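Local structure of GENE 22 product (Bacillus phage spp1, 2XC8) at residues K8-E16 and S27-D35; F46-P55 and V99-R109. The protein is of unknown function but resembles in fold a domain of the receptor-binding protein of lactococcal phage p2, which leaves a role in host recognition possible but unproven. All coordinates share one frame; numbering follows the deposited sequence.

From the N terminus, strand 2-8 belongs to a five-stranded mixed sheet, and the chain then passes into an antiparallel sheet that packs against it. Contact 1 (8-16 with 27-35) closes first, bringing strand 11-13 alongside strand 23-33 and closing a loop that holds strand 17-19 and the start of strand 23-33. Strand 37-47 follows, and contact 2 (46-55 with 99-109) begins at its end. That contact closes a much longer excursion through strands 56-64 and 71-79 and back along 93-103. The two contacts lie in series, neither nested nor crossed, on opposite sides of the chain's centre with their own centres about 27 Å apart. Contact 1 pairs two strands of the antiparallel sheet; contact 2 ties that sheet's outgoing chain to the other.

Contact 1 of 2, residues K8-E16 and S27-D35; sequences KAVWYLTSE and SAGELHKGD
Lys33 lays its extended side chain across a face of the Trp11 indole, and the two form a non-hydrogen-bonded antiparallel pair. Lys33 CB sits 3.7 Å from the centroid of the six-membered ring, almost on the ring normal, a CH-pi contact. Lys33 CG comes 3.5 Å from Trp11 CZ2, CD still touches CZ2, and CE is the last atom near the ring, still close to CZ2. NZ then leaves for a salt bridge with Glu36, so the methylenes serve as apolar packing while the charge is met elsewhere. Leu31 CG meets the same indole at its edge, in plane, near CE3.

Tyr12 and His32 occupy the opposite face of the sheet. Their rings are almost parallel (6°) but slid apart, and His32 CB lies over the phenol face, 3.5 Å from the ring centroid. Tyr12 CG sits between its backbone N and carbonyl carbon (chi1 63°), which turns the ring across its neighbour. A water linked to Tyr12 OH and His32 ND1 donates to Gly34 O. The backbones of Tyr12 and His32 bond reciprocally, His32 N to Tyr12 O at 173°.

Beyond Leu13 side chains add to backbone bonds such as Thr14 N to Glu30 O. Thr14 OG1 accepts from Glu30 N (2.9 Å), and Ser27 OG from Glu16 N (2.8 Å). Gly29, without a side chain, lets Ser15 OG approach its CA to 3.2 Å as that hydroxyl donates to Ser27 O. The arrangement is that of a beta-sandwich layer: Trp11, Leu13 and Leu31 pack on strand 93-103 of the facing sheet, while Tyr12 and His32 line the other surface.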
ATOM      1  N   LYS B   8      -5.210  -8.247  10.417  1.00 37.47           N
ATOM      2  CA  LYS B   8      -6.464  -8.039  11.132  1.00 36.82           C
ATOM      3  C   LYS B   8      -6.195  -7.898  12.627  1.00 38.95           C
ATOM      4  O   LYS B   8      -5.625  -8.797  13.253  1.00 39.32           O
ATOM      5  CB  LYS B   8      -7.437  -9.192  10.866  1.00 41.75           C
ATOM      6  CG  LYS B   8      -7.959  -9.244   9.436  1.00 55.34           C
ATOM      7  CD  LYS B   8      -8.829 -10.466   9.200  1.00 65.27           C
ATOM      8  CE  LYS B   8      -9.336 -10.505   7.767  1.00 75.41           C
ATOM      9  NZ  LYS B   8     -10.172 -11.710   7.505  1.00 86.46           N
ATOM     10  N   ALA B   9      -6.599  -6.761  13.186  1.00 33.59           N
ATOM     11  CA  ALA B   9      -6.368  -6.459  14.598  1.00 32.91           C
ATOM     12  C   ALA B   9      -7.541  -5.700  15.211  1.00 36.59           C
ATOM     13  O   ALA B   9      -8.346  -5.100  14.493  1.00 35.11           O
ATOM     14  CB  ALA B   9      -5.073  -5.668  14.765  1.00 32.06           C
ATOM     15  N   VAL B  10      -7.631  -5.741  16.540  1.00 34.39           N
ATOM     16  CA  VAL B  10      -8.637  -4.984  17.289  1.00 33.32           C
ATOM     17  C   VAL B  10      -8.417  -3.487  17.061  1.00 33.70           C
ATOM     18  O   VAL B  10      -9.352  -2.755  16.730  1.00 32.18           O
ATOM     19  CB  VAL B  10      -8.599  -5.320  18.806  1.00 39.01           C
ATOM     20  CG1 VAL B  10      -9.637  -4.505  19.575  1.00 38.49           C
ATOM     21  CG2 VAL B  10      -8.822  -6.812  19.035  1.00 41.40           C
ATOM     22  N   TRP B  11      -7.170  -3.052  17.235  1.00 29.35           N
ATOM     23  CA  TRP B  11      -6.764  -1.688  16.924  1.00 26.95           C
ATOM     24  C   TRP B  11      -6.331  -1.598  15.466  1.00 28.12           C
ATOM     25  O   TRP B  11      -5.358  -2.238  15.060  1.00 28.12           O
ATOM     26  CB  TRP B  11      -5.618  -1.243  17.834  1.00 25.94           C
ATOM     27  CG  TRP B  11      -6.016  -1.010  19.258  1.00 28.01           C
ATOM     28  CD1 TRP B  11      -6.023  -1.930  20.265  1.00 32.98           C
ATOM     29  CD2 TRP B  11      -6.449   0.226  19.838  1.00 27.22           C
ATOM     30  NE1 TRP B  11      -6.440  -1.347  21.438  1.00 33.17           N
ATOM     31  CE2 TRP B  11      -6.708  -0.023  21.204  1.00 32.96           C
ATOM     32  CE3 TRP B  11      -6.647   1.520  19.337  1.00 27.02           C
ATOM     33  CZ2 TRP B  11      -7.152   0.974  22.077  1.00 32.49           C
ATOM     34  CZ3 TRP B  11      -7.092   2.509  20.204  1.00 28.63           C
ATOM     35  CH2 TRP B  11      -7.340   2.229  21.561  1.00 30.85           C
ATOM     36  N   TYR B  12      -7.064  -0.811  14.683  1.00 22.00           N
ATOM     37  CA  TYR B  12      -6.736  -0.623  13.271  1.00 20.24           C
ATOM     38  C   TYR B  12      -6.816   0.834  12.826  1.00 24.06           C
ATOM     39  O   TYR B  12      -7.569   1.633  13.389  1.00 24.44           O
ATOM     40  CB  TYR B  12      -7.586  -1.536  12.373  1.00 21.17           C
ATOM     41  CG  TYR B  12      -9.080  -1.286  12.399  1.00 21.84           C
ATOM     42  CD1 TYR B  12      -9.689  -0.485  11.432  1.00 22.71           C
ATOM     43  CD2 TYR B  12      -9.889  -1.876  13.369  1.00 23.28           C
ATOM     44  CE1 TYR B  12     -11.063  -0.262  11.442  1.00 22.72           C
ATOM     45  CE2 TYR B  12     -11.263  -1.660  13.389  1.00 23.94           C
ATOM     46  CZ  TYR B  12     -11.843  -0.854  12.421  1.00 28.19           C
ATOM     47  OH  TYR B  12     -13.202  -0.635  12.438  1.00 27.37           O
ATOM     48  N   LEU B  13      -6.024   1.159  11.806  1.00 20.20           N
ATOM     49  CA  LEU B  13      -5.885   2.524  11.313  1.00 19.25           C
ATOM     50  C   LEU B  13      -6.322   2.621   9.852  1.00 24.25           C
ATOM     51  O   LEU B  13      -5.846   1.864   9.002  1.00 24.43           O
ATOM     52  CB  LEU B  13      -4.431   2.983  11.478  1.00 19.01           C
ATOM     53  CG  LEU B  13      -4.029   4.417  11.120  1.00 23.81           C
ATOM     54  CD1 LEU B  13      -4.664   5.431  12.061  1.00 23.35           C
ATOM     55  CD2 LEU B  13      -2.513   4.558  11.131  1.00 27.37           C
ATOM     56  N   THR B  14      -7.231   3.553   9.572  1.00 22.04           N
ATOM     57  CA  THR B  14      -7.776   3.735   8.224  1.00 23.04           C
ATOM     58  C   THR B  14      -6.938   4.700   7.380  1.00 27.88           C
ATOM     59  O   THR B  14      -7.236   4.925   6.202  1.00 29.10           O
ATOM     60  CB  THR B  14      -9.249   4.211   8.253  1.00 29.30           C
ATOM     61  OG1 THR B  14      -9.342   5.453   8.964  1.00 30.51           O
ATOM     62  CG2 THR B  14     -10.144   3.172   8.922  1.00 25.80           C
ATOM     63  N   SER B  15      -5.897   5.261   7.993  1.00 23.45           N
ATOM     64  CA  SER B  15      -4.947   6.126   7.300  1.00 23.15           C
ATOM     65  C   SER B  15      -4.241   5.383   6.173  1.00 27.96           C
ATOM     66  O   SER B  15      -3.755   4.264   6.354  1.00 27.58           O
ATOM     67  CB  SER B  15      -3.903   6.675   8.273  1.00 25.30           C
ATOM     68  OG  SER B  15      -4.489   7.541   9.230  1.00 32.72           O
ATOM     69  N   GLU B  16      -4.236   5.962   5.018  1.00 25.39           N
ATOM     70  CA  GLU B  16      -3.486   5.478   3.909  1.00 26.22           C
ATOM     71  C   GLU B  16      -2.007   5.738   4.143  1.00 29.19           C
ATOM     72  O   GLU B  16      -1.631   6.828   4.394  1.00 28.24           O
ATOM     73  CB  GLU B  16      -3.935   6.265   2.714  1.00 28.94           C
ATOM     74  CG  GLU B  16      -3.730   5.662   1.427  1.00 40.17           C
ATOM     75  CD  GLU B  16      -4.352   6.496   0.335  1.00 59.31           C
ATOM     76  OE1 GLU B  16      -3.624   7.259  -0.261  1.00 55.02           O
ATOM     77  OE2 GLU B  16      -5.554   6.397   0.058  1.00 49.19           O
ATOM     78  N   SER B  27      -1.743   9.535   5.330  1.00 24.89           N
ATOM     79  CA  SER B  27      -2.898  10.418   5.206  1.00 25.04           C
ATOM     80  C   SER B  27      -3.597  10.583   6.553  1.00 27.13           C
ATOM     81  O   SER B  27      -3.349   9.819   7.489  1.00 26.07           O
ATOM     82  CB  SER B  27      -3.879   9.877   4.161  1.00 30.05           C
ATOM     83  OG  SER B  27      -4.599   8.762   4.658  1.00 38.50           O
ATOM     84  N   ALA B  28      -4.458  11.593   6.645  1.00 23.56           N
ATOM     85  CA  ALA B  28      -5.323  11.761   7.804  1.00 22.73           C
ATOM     86  C   ALA B  28      -6.315  10.605   7.835  1.00 26.71           C
ATOM     87  O   ALA B  28      -6.859  10.218   6.796  1.00 27.24           O
ATOM     88  CB  ALA B  28      -6.053  13.092   7.737  1.00 24.24           C
ATOM     89  N   GLY B  29      -6.538  10.047   9.020  1.00 22.60           N
ATOM     90  CA  GLY B  29      -7.427   8.903   9.153  1.00 22.25           C
ATOM     91  C   GLY B  29      -8.007   8.725  10.537  1.00 26.34           C
ATOM     92  O   GLY B  29      -8.112   9.681  11.311  1.00 26.45           O
ATOM     93  N   GLU B  30      -8.385   7.487  10.840  1.00 22.39           N
ATOM     94  CA  GLU B  30      -9.041   7.161  12.098  1.00 21.67           C
ATOM     95  C   GLU B  30      -8.449   5.911  12.731  1.00 25.79           C
ATOM     96  O   GLU B  30      -8.272   4.887  12.064  1.00 26.29           O
ATOM     97  CB  GLU B  30     -10.542   6.956  11.883  1.00 23.19           C
ATOM     98  CG  GLU B  30     -11.312   8.217  11.522  1.00 33.49           C
ATOM     99  CD  GLU B  30     -12.768   7.937  11.200  1.00 49.93           C
ATOM    100  OE1 GLU B  30     -13.641   8.634  11.757  1.00 40.26           O
ATOM    101  OE2 GLU B  30     -13.043   7.022  10.393  1.00 44.04           O
ATOM    102  N   LEU B  31      -8.144   6.009  14.019  1.00 21.26           N
ATOM    103  CA  LEU B  31      -7.732   4.856  14.804  1.00 20.85           C
ATOM    104  C   LEU B  31      -8.964   4.255  15.467  1.00 24.14           C
ATOM    105  O   LEU B  31      -9.687   4.944  16.190  1.00 22.89           O
ATOM    106  CB  LEU B  31      -6.693   5.261  15.855  1.00 20.90           C
ATOM    107  CG  LEU B  31      -6.082   4.172  16.746  1.00 26.74           C
ATOM    108  CD1 LEU B  31      -5.227   3.203  15.940  1.00 26.88           C
ATOM    109  CD2 LEU B  31      -5.264   4.803  17.861  1.00 28.80           C
ATOM    110  N   HIS B  32      -9.200   2.972  15.211  1.00 21.35           N
ATOM    111  CA  HIS B  32     -10.350   2.268  15.767  1.00 21.59           C
ATOM    112  C   HIS B  32      -9.996   1.207  16.800  1.00 26.14           C
ATOM    113  O   HIS B  32      -9.047   0.443  16.623  1.00 26.44           O
ATOM    114  CB  HIS B  32     -11.114   1.525  14.673  1.00 22.85           C
ATOM    115  CG  HIS B  32     -11.787   2.413  13.676  1.00 25.57           C
ATOM    116  ND1 HIS B  32     -13.157   2.547  13.605  1.00 27.92           N
ATOM    117  CD2 HIS B  32     -11.281   3.190  12.688  1.00 26.70           C
ATOM    118  CE1 HIS B  32     -13.466   3.378  12.626  1.00 26.89           C
ATOM    119  NE2 HIS B  32     -12.347   3.783  12.054  1.00 26.82           N
ATOM    120  N   LYS B  33     -10.779   1.173  17.875  1.00 22.90           N
ATOM    121  CA  LYS B  33     -10.608   0.174  18.922  1.00 24.18           C
ATOM    122  C   LYS B  33     -11.816  -0.746  18.742  1.00 30.06           C
ATOM    123  O   LYS B  33     -12.839  -0.593  19.419  1.00 30.35           O
ATOM    124  CB  LYS B  33     -10.584   0.794  20.325  1.00 26.49           C
ATOM    125  CG  LYS B  33     -10.422  -0.203  21.469  1.00 38.18           C
ATOM    126  CD  LYS B  33     -10.641   0.470  22.817  1.00 45.40           C
ATOM    127  CE  LYS B  33     -10.513  -0.520  23.963  1.00 54.52           C
ATOM    128  NZ  LYS B  33     -10.808   0.113  25.280  1.00 63.99           N
ATOM    129  N   GLY B  34     -11.693  -1.688  17.809  1.00 27.44           N
ATOM    130  CA  GLY B  34     -12.800  -2.566  17.427  1.00 28.64           C
ATOM    131  C   GLY B  34     -13.967  -1.762  16.888  1.00 32.27           C
ATOM    132  O   GLY B  34     -13.807  -0.972  15.954  1.00 30.63           O
ATOM    133  N   ASP B  35     -15.134  -1.959  17.477  1.00 30.49           N
ATOM    134  CA  ASP B  35     -16.269  -1.109  17.207  1.00 30.14           C
ATOM    135  C   ASP B  35     -16.735  -0.264  18.401  1.00 32.15           C
ATOM    136  O   ASP B  35     -17.797   0.262  18.417  1.00 31.24           O
ATOM    137  CB  ASP B  35     -17.432  -1.844  16.524  1.00 34.07           C
ATOM    138  CG  ASP B  35     -17.954  -3.016  17.318  1.00 54.13           C
ATOM    139  OD1 ASP B  35     -18.346  -4.028  16.709  1.00 57.60           O
ATOM    140  OD2 ASP B  35     -18.000  -2.953  18.543  1.00 62.69           O
TER
HETATM  141  O   HOH W   1     -15.272   0.818  14.501  1.00 36.34           O

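Contact 2 of 2, residues F46-P55 and V99-R109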
ATOM      1  N   PHE B  46       7.416  12.118   6.169  1.00 21.96           N
ATOM      2  CA  PHE B  46       8.845  12.318   6.400  1.00 21.41           C
ATOM      3  C   PHE B  46       9.689  11.791   5.243  1.00 26.08           C
ATOM      4  O   PHE B  46       9.308  10.828   4.573  1.00 25.30           O
ATOM      5  CB  PHE B  46       9.289  11.701   7.738  1.00 22.25           C
ATOM      6  CG  PHE B  46       9.081  10.209   7.838  1.00 22.38           C
ATOM      7  CD1 PHE B  46      10.114   9.327   7.528  1.00 24.11           C
ATOM      8  CD2 PHE B  46       7.864   9.686   8.268  1.00 23.90           C
ATOM      9  CE1 PHE B  46       9.933   7.948   7.628  1.00 24.51           C
ATOM     10  CE2 PHE B  46       7.672   8.309   8.370  1.00 25.97           C
ATOM     11  CZ  PHE B  46       8.710   7.439   8.050  1.00 23.52           C
ATOM     12  N   ASP B  47      10.833  12.433   5.017  1.00 23.81           N
ATOM     13  CA  ASP B  47      11.780  11.998   3.996  1.00 23.66           C
ATOM     14  C   ASP B  47      12.561  10.783   4.480  1.00 26.41           C
ATOM     15  O   ASP B  47      12.920  10.694   5.657  1.00 25.08           O
ATOM     16  CB  ASP B  47      12.757  13.125   3.645  1.00 26.61           C
ATOM     17  CG  ASP B  47      12.068  14.347   3.054  1.00 39.05           C
ATOM     18  OD1 ASP B  47      11.057  14.188   2.337  1.00 40.81           O
ATOM     19  OD2 ASP B  47      12.550  15.473   3.303  1.00 44.52           O
ATOM     20  N   LEU B  48      12.818   9.850   3.567  1.00 23.62           N
ATOM     21  CA  LEU B  48      13.683   8.712   3.855  1.00 22.91           C
ATOM     22  C   LEU B  48      15.113   9.068   3.454  1.00 28.08           C
ATOM     23  O   LEU B  48      15.690   8.483   2.531  1.00 29.15           O
ATOM     24  CB  LEU B  48      13.180   7.445   3.152  1.00 22.66           C
ATOM     25  CG  LEU B  48      11.902   6.814   3.720  1.00 26.64           C
ATOM     26  CD1 LEU B  48      11.284   5.853   2.717  1.00 26.82           C
ATOM     27  CD2 LEU B  48      12.159   6.113   5.054  1.00 27.01           C
ATOM     28  N   THR B  49      15.665  10.047   4.169  1.00 24.12           N
ATOM     29  CA  THR B  49      16.968  10.628   3.869  1.00 24.57           C
ATOM     30  C   THR B  49      18.103   9.661   4.206  1.00 27.27           C
ATOM     31  O   THR B  49      18.210   9.203   5.347  1.00 25.69           O
ATOM     32  CB  THR B  49      17.174  11.965   4.626  1.00 28.97           C
ATOM     33  OG1 THR B  49      16.023  12.802   4.452  1.00 29.17           O
ATOM     34  CG2 THR B  49      18.410  12.702   4.117  1.00 26.48           C
ATOM     35  N   PRO B  50      18.949   9.343   3.210  1.00 24.79           N
ATOM     36  CA  PRO B  50      20.108   8.501   3.477  1.00 24.63           C
ATOM     37  C   PRO B  50      21.258   9.307   4.078  1.00 29.13           C
ATOM     38  O   PRO B  50      21.280  10.536   3.973  1.00 29.42           O
ATOM     39  CB  PRO B  50      20.488   7.983   2.088  1.00 26.94           C
ATOM     40  CG  PRO B  50      20.036   9.046   1.149  1.00 32.43           C
ATOM     41  CD  PRO B  50      18.865   9.746   1.791  1.00 27.26           C
ATOM     42  N   ASP B  51      22.194   8.610   4.714  1.00 26.19           N
ATOM     43  CA  ASP B  51      23.421   9.218   5.217  1.00 26.94           C
ATOM     44  C   ASP B  51      24.561   8.831   4.280  1.00 31.18           C
ATOM     45  O   ASP B  51      24.520   7.768   3.661  1.00 30.09           O
ATOM     46  CB  ASP B  51      23.709   8.721   6.637  1.00 28.35           C
ATOM     47  CG  ASP B  51      24.913   9.397   7.268  1.00 37.50           C
ATOM     48  OD1 ASP B  51      24.833  10.605   7.576  1.00 39.57           O
ATOM     49  OD2 ASP B  51      25.939   8.712   7.468  1.00 39.64           O
ATOM     50  N   ASP B  52      25.571   9.659   4.179  1.00 28.35           N
ATOM     51  CA  ASP B  52      26.681   9.377   3.318  1.00 28.29           C
ATOM     52  C   ASP B  52      27.536   8.197   3.755  1.00 28.92           C
ATOM     53  O   ASP B  52      28.126   7.548   2.958  1.00 27.89           O
ATOM     54  CB  ASP B  52      27.536  10.615   3.213  1.00 32.10           C
ATOM     55  CG  ASP B  52      27.189  11.460   2.036  1.00 49.71           C
ATOM     56  OD1 ASP B  52      27.799  12.512   1.876  1.00 53.08           O
ATOM     57  OD2 ASP B  52      26.329  11.091   1.258  1.00 56.76           O
ATOM     58  N   THR B  53      27.570   7.928   5.035  1.00 23.82           N
ATOM     59  CA  THR B  53      28.394   6.852   5.586  1.00 22.84           C
ATOM     60  C   THR B  53      27.582   5.620   6.003  1.00 24.90           C
ATOM     61  O   THR B  53      27.833   4.514   5.518  1.00 23.48           O
ATOM     62  CB  THR B  53      29.247   7.357   6.780  1.00 28.54           C
ATOM     63  OG1 THR B  53      30.044   8.472   6.364  1.00 28.54           O
ATOM     64  CG2 THR B  53      30.158   6.257   7.307  1.00 25.44           C
ATOM     65  N   TYR B  54      26.611   5.819   6.892  1.00 21.62           N
ATOM     66  CA  TYR B  54      25.899   4.714   7.537  1.00 20.62           C
ATOM     67  C   TYR B  54      24.477   4.466   7.039  1.00 24.14           C
ATOM     68  O   TYR B  54      23.868   5.356   6.438  1.00 24.20           O
ATOM     69  CB  TYR B  54      25.752   4.985   9.040  1.00 21.57           C
ATOM     70  CG  TYR B  54      27.017   5.453   9.715  1.00 23.79           C
ATOM     71  CD1 TYR B  54      28.025   4.554  10.051  1.00 25.48           C
ATOM     72  CD2 TYR B  54      27.203   6.799  10.025  1.00 25.06           C
ATOM     73  CE1 TYR B  54      29.192   4.982  10.671  1.00 26.97           C
ATOM     74  CE2 TYR B  54      28.363   7.238  10.647  1.00 26.53           C
ATOM     75  CZ  TYR B  54      29.351   6.327  10.967  1.00 34.17           C
ATOM     76  OH  TYR B  54      30.494   6.775  11.583  1.00 36.80           O
ATOM     77  N   PRO B  55      23.943   3.248   7.282  1.00 20.02           N
ATOM     78  CA  PRO B  55      22.567   3.025   6.855  1.00 19.46           C
ATOM     79  C   PRO B  55      21.755   3.707   7.949  1.00 23.95           C
ATOM     80  O   PRO B  55      22.213   3.799   9.090  1.00 23.14           O
ATOM     81  CB  PRO B  55      22.397   1.503   6.948  1.00 20.67           C
ATOM     82  CG  PRO B  55      23.768   0.938   6.888  1.00 25.24           C
ATOM     83  CD  PRO B  55      24.663   1.971   7.476  1.00 20.78           C
ATOM     84  N   VAL B  99       5.463   1.904  10.410  1.00 22.26           N
ATOM     85  CA  VAL B  99       6.564   2.052   9.444  1.00 21.11           C
ATOM     86  C   VAL B  99       7.929   1.767  10.082  1.00 25.06           C
ATOM     87  O   VAL B  99       8.266   2.327  11.127  1.00 24.49           O
ATOM     88  CB  VAL B  99       6.574   3.458   8.763  1.00 24.38           C
ATOM     89  CG1 VAL B  99       7.688   3.557   7.721  1.00 24.14           C
ATOM     90  CG2 VAL B  99       5.228   3.768   8.115  1.00 23.85           C
ATOM     91  N   SER B 100       8.698   0.886   9.441  1.00 21.80           N
ATOM     92  CA  SER B 100      10.055   0.549   9.871  1.00 21.98           C
ATOM     93  C   SER B 100      10.928   0.303   8.641  1.00 25.09           C
ATOM     94  O   SER B 100      10.801  -0.730   7.980  1.00 25.19           O
ATOM     95  CB  SER B 100      10.037  -0.688  10.777  1.00 27.17           C
ATOM     96  OG  SER B 100      11.348  -1.048  11.184  1.00 40.67           O
ATOM     97  N   VAL B 101      11.803   1.260   8.332  1.00 20.02           N
ATOM     98  CA  VAL B 101      12.600   1.220   7.100  1.00 19.07           C
ATOM     99  C   VAL B 101      14.083   1.520   7.339  1.00 22.29           C
ATOM    100  O   VAL B 101      14.430   2.448   8.072  1.00 20.29           O
ATOM    101  CB  VAL B 101      12.040   2.199   6.019  1.00 22.34           C
ATOM    102  CG1 VAL B 101      12.845   2.115   4.724  1.00 22.30           C
ATOM    103  CG2 VAL B 101      10.567   1.921   5.736  1.00 22.00           C
ATOM    104  N   THR B 102      14.944   0.720   6.711  1.00 19.80           N
ATOM    105  CA  THR B 102      16.379   0.976   6.680  1.00 19.78           C
ATOM    106  C   THR B 102      16.763   1.568   5.323  1.00 24.10           C
ATOM    107  O   THR B 102      16.510   0.966   4.276  1.00 23.82           O
ATOM    108  CB  THR B 102      17.195  -0.308   6.965  1.00 24.62           C
ATOM    109  OG1 THR B 102      16.787  -0.866   8.222  1.00 22.46           O
ATOM    110  CG2 THR B 102      18.692  -0.007   7.015  1.00 22.39           C
ATOM    111  N   VAL B 103      17.360   2.758   5.355  1.00 20.39           N
ATOM    112  CA  VAL B 103      17.787   3.459   4.145  1.00 20.10           C
ATOM    113  C   VAL B 103      19.311   3.436   4.046  1.00 24.84           C
ATOM    114  O   VAL B 103      20.007   3.964   4.914  1.00 24.28           O
ATOM    115  CB  VAL B 103      17.273   4.923   4.112  1.00 23.38           C
ATOM    116  CG1 VAL B 103      17.613   5.586   2.781  1.00 23.44           C
ATOM    117  CG2 VAL B 103      15.770   4.974   4.358  1.00 22.63           C
ATOM    118  N   PHE B 104      19.814   2.819   2.981  1.00 21.64           N
ATOM    119  CA  PHE B 104      21.251   2.678   2.762  1.00 21.83           C
ATOM    120  C   PHE B 104      21.821   3.898   2.029  1.00 27.93           C
ATOM    121  O   PHE B 104      21.081   4.579   1.316  1.00 28.26           O
ATOM    122  CB  PHE B 104      21.539   1.372   2.011  1.00 23.33           C
ATOM    123  CG  PHE B 104      21.214   0.139   2.809  1.00 23.90           C
ATOM    124  CD1 PHE B 104      22.155  -0.408   3.676  1.00 26.67           C
ATOM    125  CD2 PHE B 104      19.963  -0.467   2.709  1.00 24.66           C
ATOM    126  CE1 PHE B 104      21.862  -1.542   4.427  1.00 26.68           C
ATOM    127  CE2 PHE B 104      19.660  -1.604   3.457  1.00 26.65           C
ATOM    128  CZ  PHE B 104      20.611  -2.143   4.317  1.00 24.63           C
ATOM    129  N   PRO B 105      23.129   4.188   2.211  1.00 25.57           N
ATOM    130  CA  PRO B 105      23.749   5.383   1.621  1.00 26.39           C
ATOM    131  C   PRO B 105      23.399   5.672   0.155  1.00 29.98           C
ATOM    132  O   PRO B 105      23.238   6.839  -0.211  1.00 30.71           O
ATOM    133  CB  PRO B 105      25.245   5.102   1.769  1.00 29.04           C
ATOM    134  CG  PRO B 105      25.337   4.308   3.015  1.00 32.36           C
ATOM    135  CD  PRO B 105      24.087   3.460   3.072  1.00 26.90           C
ATOM    136  N   ASN B 106      23.276   4.630  -0.669  1.00 24.80           N
ATOM    137  CA  ASN B 106      22.971   4.808  -2.096  1.00 24.47           C
ATOM    138  C   ASN B 106      21.480   4.995  -2.424  1.00 27.83           C
ATOM    139  O   ASN B 106      21.107   5.132  -3.592  1.00 28.00           O
ATOM    140  CB  ASN B 106      23.607   3.694  -2.951  1.00 22.21           C
ATOM    141  CG  ASN B 106      22.926   2.337  -2.781  1.00 35.07           C
ATOM    142  OD1 ASN B 106      22.092   2.140  -1.897  1.00 30.35           O
ATOM    143  ND2 ASN B 106      23.294   1.389  -3.638  1.00 24.63           N
ATOM    144  N   GLY B 107      20.641   5.000  -1.388  1.00 23.46           N
ATOM    145  CA  GLY B 107      19.209   5.240  -1.549  1.00 22.98           C
ATOM    146  C   GLY B 107      18.335   3.999  -1.492  1.00 26.19           C
ATOM    147  O   GLY B 107      17.107   4.104  -1.537  1.00 24.93           O
ATOM    148  N   THR B 108      18.966   2.830  -1.400  1.00 23.00           N
ATOM    149  CA  THR B 108      18.251   1.557  -1.306  1.00 22.45           C
ATOM    150  C   THR B 108      17.449   1.487  -0.005  1.00 24.99           C
ATOM    151  O   THR B 108      17.982   1.735   1.081  1.00 24.24           O
ATOM    152  CB  THR B 108      19.219   0.352  -1.404  1.00 28.57           C
ATOM    153  OG1 THR B 108      20.015   0.467  -2.591  1.00 25.66           O
ATOM    154  CG2 THR B 108      18.455  -0.966  -1.439  1.00 26.22           C
ATOM    155  N   ARG B 109      16.167   1.156  -0.133  1.00 21.15           N
ATOM    156  CA  ARG B 109      15.263   1.080   1.009  1.00 20.30           C
ATOM    157  C   ARG B 109      14.840  -0.361   1.268  1.00 26.58           C
ATOM    158  O   ARG B 109      14.405  -1.061   0.354  1.00 27.67           O
ATOM    159  CB  ARG B 109      14.027   1.951   0.770  1.00 16.76           C
ATOM    160  CG  ARG B 109      14.334   3.425   0.558  1.00 17.24           C
ATOM    161  CD  ARG B 109      13.157   4.146  -0.069  1.00 16.12           C
ATOM    162  NE  ARG B 109      13.450   5.558  -0.302  1.00 17.01           N
ATOM    163  CZ  ARG B 109      12.592   6.434  -0.819  1.00 32.00           C
ATOM    164  NH1 ARG B 109      11.368   6.055  -1.167  1.00 22.40           N
ATOM    165  NH2 ARG B 109      12.960   7.697  -0.989  1.00 20.94           N
TER
HETATM  166  O   HOH W   2      15.816   7.121   0.156  1.00 32.73           O
HETATM  167  O   HOH W   3      22.009   5.925   4.506  1.00 14.72           O
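No hydrogen bond joins the two segments directly where Leu48 packs on Val103; apolar contacts and bridging waters hold them together instead. The place is one end of the beta sandwich, where the chain leaves strand 37-47 and passes the tip of strand 93-103. Leu48, branched and wholly apolar, suits this junction: CB and CD2 each lie 3.8 Å from Val103 CG2, and CD2 also reaches Val101 CB. Earlier in both strands, Phe46 touches Val99 CG1 with its ring edge, through CZ.

Pro105 nests in the bend 51-55, its CA 3.2 Å from Asp51 O and its CG 3.5 Å from Thr53 O. Asp51 fixes that bend: OD2 accepts from Thr53 N, an Asx turn, and from Tyr54 N, at 175° on the anti lone pair, which extends it to an Asx motif. Pro105 itself belongs to a type I turn from Phe104 to Gly107, whose positive phi (102°) is easily adopted by glycine.

Arg109 is held by a salt bridge to Glu19 and by the carbonyls of Thr20 and Glu21, and Leu48 CD1 lies over a face of its guanidinium, 3.7 Å from NE. In the guanidinium plane, a water accepts from Arg109 NE and donates to Leu48 O (2.7 Å).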